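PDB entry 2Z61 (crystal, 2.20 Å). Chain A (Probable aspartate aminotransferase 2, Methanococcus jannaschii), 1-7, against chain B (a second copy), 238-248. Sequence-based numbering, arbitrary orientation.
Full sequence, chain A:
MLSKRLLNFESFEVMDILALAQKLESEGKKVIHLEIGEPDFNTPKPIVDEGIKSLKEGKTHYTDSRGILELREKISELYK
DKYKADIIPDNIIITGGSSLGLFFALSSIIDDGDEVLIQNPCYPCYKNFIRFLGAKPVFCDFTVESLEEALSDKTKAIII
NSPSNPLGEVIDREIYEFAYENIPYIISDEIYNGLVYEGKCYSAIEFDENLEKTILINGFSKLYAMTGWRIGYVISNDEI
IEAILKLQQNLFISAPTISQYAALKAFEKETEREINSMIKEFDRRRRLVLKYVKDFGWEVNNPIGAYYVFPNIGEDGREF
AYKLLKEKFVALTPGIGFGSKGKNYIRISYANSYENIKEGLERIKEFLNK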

# COMPACT_ATOMS: atom_id res chain seq x y z
N MET A 1 -24.62 -1.46 8.47
CA MET A 1 -24.11 -1.72 7.10
C MET A 1 -22.59 -1.90 7.06
O MET A 1 -22.09 -2.82 6.42
CB MET A 1 -24.55 -0.58 6.16
CG MET A 1 -24.59 0.80 6.80
SD MET A 1 -25.18 2.09 5.67
CE MET A 1 -26.92 1.64 5.48
N LEU A 2 -21.87 -1.02 7.75
CA LEU A 2 -20.41 -1.11 7.80
C LEU A 2 -20.00 -2.36 8.58
O LEU A 2 -20.73 -2.83 9.45
CB LEU A 2 -19.82 0.13 8.48
CG LEU A 2 -19.86 1.45 7.71
CD1 LEU A 2 -19.23 2.54 8.57
CD2 LEU A 2 -19.10 1.32 6.40
N SER A 3 -18.81 -2.88 8.28
CA SER A 3 -18.33 -4.07 8.96
C SER A 3 -18.00 -3.78 10.42
O SER A 3 -17.81 -2.63 10.81
CB SER A 3 -17.07 -4.59 8.28
OG SER A 3 -16.02 -3.66 8.43
N LYS A 4 -17.92 -4.84 11.22
CA LYS A 4 -17.60 -4.72 12.64
C LYS A 4 -16.20 -4.14 12.84
O LYS A 4 -15.98 -3.32 13.72
CB LYS A 4 -17.68 -6.09 13.33
CG LYS A 4 -19.08 -6.60 13.58
CD LYS A 4 -19.03 -7.84 14.47
CE LYS A 4 -20.43 -8.35 14.83
NZ LYS A 4 -20.36 -9.57 15.69
N ARG A 5 -15.24 -4.59 12.02
CA ARG A 5 -13.87 -4.10 12.13
C ARG A 5 -13.77 -2.59 12.04
O ARG A 5 -13.14 -1.95 12.88
CB ARG A 5 -12.98 -4.71 11.04
CG ARG A 5 -12.73 -6.19 11.18
CD ARG A 5 -11.57 -6.62 10.30
NE ARG A 5 -11.28 -8.04 10.47
CZ ARG A 5 -11.97 -9.02 9.90
NH1 ARG A 5 -12.99 -8.74 9.10
NH2 ARG A 5 -11.64 -10.29 10.13
N LEU A 6 -14.39 -2.01 11.01
CA LEU A 6 -14.34 -0.57 10.82
C LEU A 6 -15.05 0.19 11.92
O LEU A 6 -14.81 1.39 12.10
CB LEU A 6 -14.95 -0.21 9.46
CG LEU A 6 -13.94 0.06 8.34
CD1 LEU A 6 -13.27 1.41 8.58
CD2 LEU A 6 -12.90 -1.05 8.30
N LEU A 7 -15.91 -0.50 12.65
CA LEU A 7 -16.66 0.11 13.73
C LEU A 7 -15.81 0.29 14.98
O LEU A 7 -16.09 1.15 15.82
CB LEU A 7 -17.90 -0.74 14.05
CG LEU A 7 -18.90 -0.90 12.91
CD1 LEU A 7 -19.98 -1.89 13.31
CD2 LEU A 7 -19.51 0.45 12.54
N ASP B 238 -20.76 8.49 0.71
CA ASP B 238 -20.10 9.09 1.86
C ASP B 238 -19.69 8.14 2.98
O ASP B 238 -18.54 8.15 3.41
CB ASP B 238 -20.98 10.19 2.46
CG ASP B 238 -21.21 11.34 1.49
OD1 ASP B 238 -20.23 11.96 1.03
OD2 ASP B 238 -22.39 11.62 1.19
N GLU B 239 -20.63 7.33 3.47
CA GLU B 239 -20.34 6.41 4.56
C GLU B 239 -19.22 5.43 4.25
O GLU B 239 -18.37 5.17 5.09
CB GLU B 239 -21.60 5.63 4.95
CG GLU B 239 -22.68 6.49 5.58
CD GLU B 239 -23.89 5.69 6.03
OE1 GLU B 239 -23.71 4.72 6.79
OE2 GLU B 239 -25.02 6.04 5.61
N ILE B 240 -19.22 4.88 3.04
CA ILE B 240 -18.19 3.94 2.65
C ILE B 240 -16.84 4.64 2.42
O ILE B 240 -15.80 4.14 2.84
CB ILE B 240 -18.62 3.15 1.40
CG1 ILE B 240 -19.70 2.15 1.80
CG2 ILE B 240 -17.42 2.45 0.78
CD1 ILE B 240 -20.12 1.22 0.70
N ILE B 241 -16.87 5.80 1.78
CA ILE B 241 -15.64 6.54 1.52
C ILE B 241 -14.99 6.98 2.82
O ILE B 241 -13.77 6.93 2.96
CB ILE B 241 -15.90 7.78 0.63
CG1 ILE B 241 -16.16 7.35 -0.81
CG2 ILE B 241 -14.71 8.72 0.68
CD1 ILE B 241 -15.00 6.59 -1.46
N GLU B 242 -15.81 7.40 3.78
CA GLU B 242 -15.31 7.85 5.07
C GLU B 242 -14.61 6.69 5.79
O GLU B 242 -13.62 6.88 6.49
CB GLU B 242 -16.47 8.36 5.92
CG GLU B 242 -16.12 9.57 6.78
CD GLU B 242 -15.72 10.78 5.95
OE1 GLU B 242 -16.53 11.21 5.09
OE2 GLU B 242 -14.60 11.31 6.16
N ALA B 243 -15.15 5.48 5.61
CA ALA B 243 -14.59 4.30 6.25
C ALA B 243 -13.25 3.92 5.61
O ALA B 243 -12.30 3.58 6.30
CB ALA B 243 -15.57 3.14 6.14
N ILE B 244 -13.20 3.98 4.28
CA ILE B 244 -11.99 3.65 3.55
C ILE B 244 -10.89 4.66 3.88
O ILE B 244 -9.72 4.31 3.89
CB ILE B 244 -12.26 3.60 2.02
CG1 ILE B 244 -13.13 2.37 1.71
CG2 ILE B 244 -10.96 3.54 1.23
CD1 ILE B 244 -13.39 2.13 0.25
N LEU B 245 -11.28 5.89 4.17
CA LEU B 245 -10.31 6.93 4.53
C LEU B 245 -9.57 6.58 5.82
O LEU B 245 -8.35 6.75 5.91
CB LEU B 245 -11.01 8.28 4.69
CG LEU B 245 -10.12 9.48 5.03
CD1 LEU B 245 -8.94 9.56 4.06
CD2 LEU B 245 -10.95 10.76 4.96
N LYS B 246 -10.31 6.09 6.81
CA LYS B 246 -9.72 5.70 8.08
C LYS B 246 -8.70 4.59 7.86
O LYS B 246 -7.61 4.61 8.45
CB LYS B 246 -10.80 5.22 9.05
CG LYS B 246 -11.85 6.28 9.35
CD LYS B 246 -13.11 5.68 9.97
CE LYS B 246 -12.79 4.90 11.23
NZ LYS B 246 -12.33 5.81 12.33
N LEU B 247 -9.04 3.63 7.00
CA LEU B 247 -8.13 2.54 6.70
C LEU B 247 -6.88 3.10 6.01
O LEU B 247 -5.75 2.71 6.33
CB LEU B 247 -8.81 1.52 5.78
CG LEU B 247 -9.91 0.66 6.41
CD1 LEU B 247 -10.63 -0.10 5.32
CD2 LEU B 247 -9.31 -0.30 7.43
N GLN B 248 -7.09 4.00 5.06
CA GLN B 248 -6.00 4.62 4.32
C GLN B 248 -5.08 5.45 5.21
O GLN B 248 -3.86 5.38 5.07
CB GLN B 248 -6.56 5.50 3.19
CG GLN B 248 -5.51 6.38 2.51
CD GLN B 248 -5.23 5.96 1.07
OE1 GLN B 248 -4.97 4.80 0.79
NE2 GLN B 248 -5.29 6.92 0.16

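The chain B stretch is helical throughout, held by i-to-i+4 backbone bonds such as B:Ile244 N to B:Ile240 O at 3.0 Å and B:Gln248 N to B:Ile244 O at 2.9 Å. The chain A stretch begins as an extended lead-in and then turns into a weakly bonded helix, with A:Leu7 N 3.0 Å from A:Lys4 O and 3.4 Å from A:Ser3 O, both weak bonds. A:Ser3 occupies the N-cap position: its OG accepts a weak capping bond from A:Leu6 N at 3.5 Å, nearly straight at 169°. The CA atoms of A:Leu2 and B:Ile240 lie 7.5 Å apart, and those of A:Leu6 and B:Ala243 lie 6.7 Å apart, the closer approach falling where the helix carries its smallest side chain.

No hydrogen bond crosses between the stretches, so the contact rests on packing. Its centre is A:Leu6, which gives up 98 Å² to the helix, more than any other residue here. Its CD1 reaches B:Ala243 CB at 3.8 Å and comes still closer to the backbone, 3.3 Å from B:Ala243 O. Its CD2 meets B:Leu247 CD2 at 3.8 Å. A:Leu6 packs on B:Ala243 and B:Leu247, residues one helical turn apart. The chi1 of A:Leu6 is -100°, between wells. The CA-to-CB bond of B:Leu247 points sideways, yet the end of its side chain comes nearer and completes the apolar patch.

A:Leu2, in an ordinary m,t rotamer, adds a second leucine to the same alanine: its CD2 lies 4.0 Å from B:Ala243 CB and 4.1 Å from B:Glu239 O. One small residue thus meets two large ones, with A:Leu6 CD1 3.3 Å from B:Ala243 O.

The flanks are more polar. A:Met1 SD sits 3.2 Å from B:Glu239 OE1, a close approach between two exposed side chains that lends the contact no hydrogen bond. At the other end, B:Lys246 lays its aliphatic portion beside A:Leu6, with CE 4.1 Å from A:Leu6 O and 4.4 Å from A:Leu6 CD1, while its NZ is hydrogen-bonded to a residue just beyond one of the stretches.

The helix residues that matter, B:Glu239, B:Ala243, B:Lys246 and B:Leu247, follow the three- and four-residue spacing of one helical face. The rule is compact: an alanine at the centre, leucines to cover it, and longer side chains at the margins.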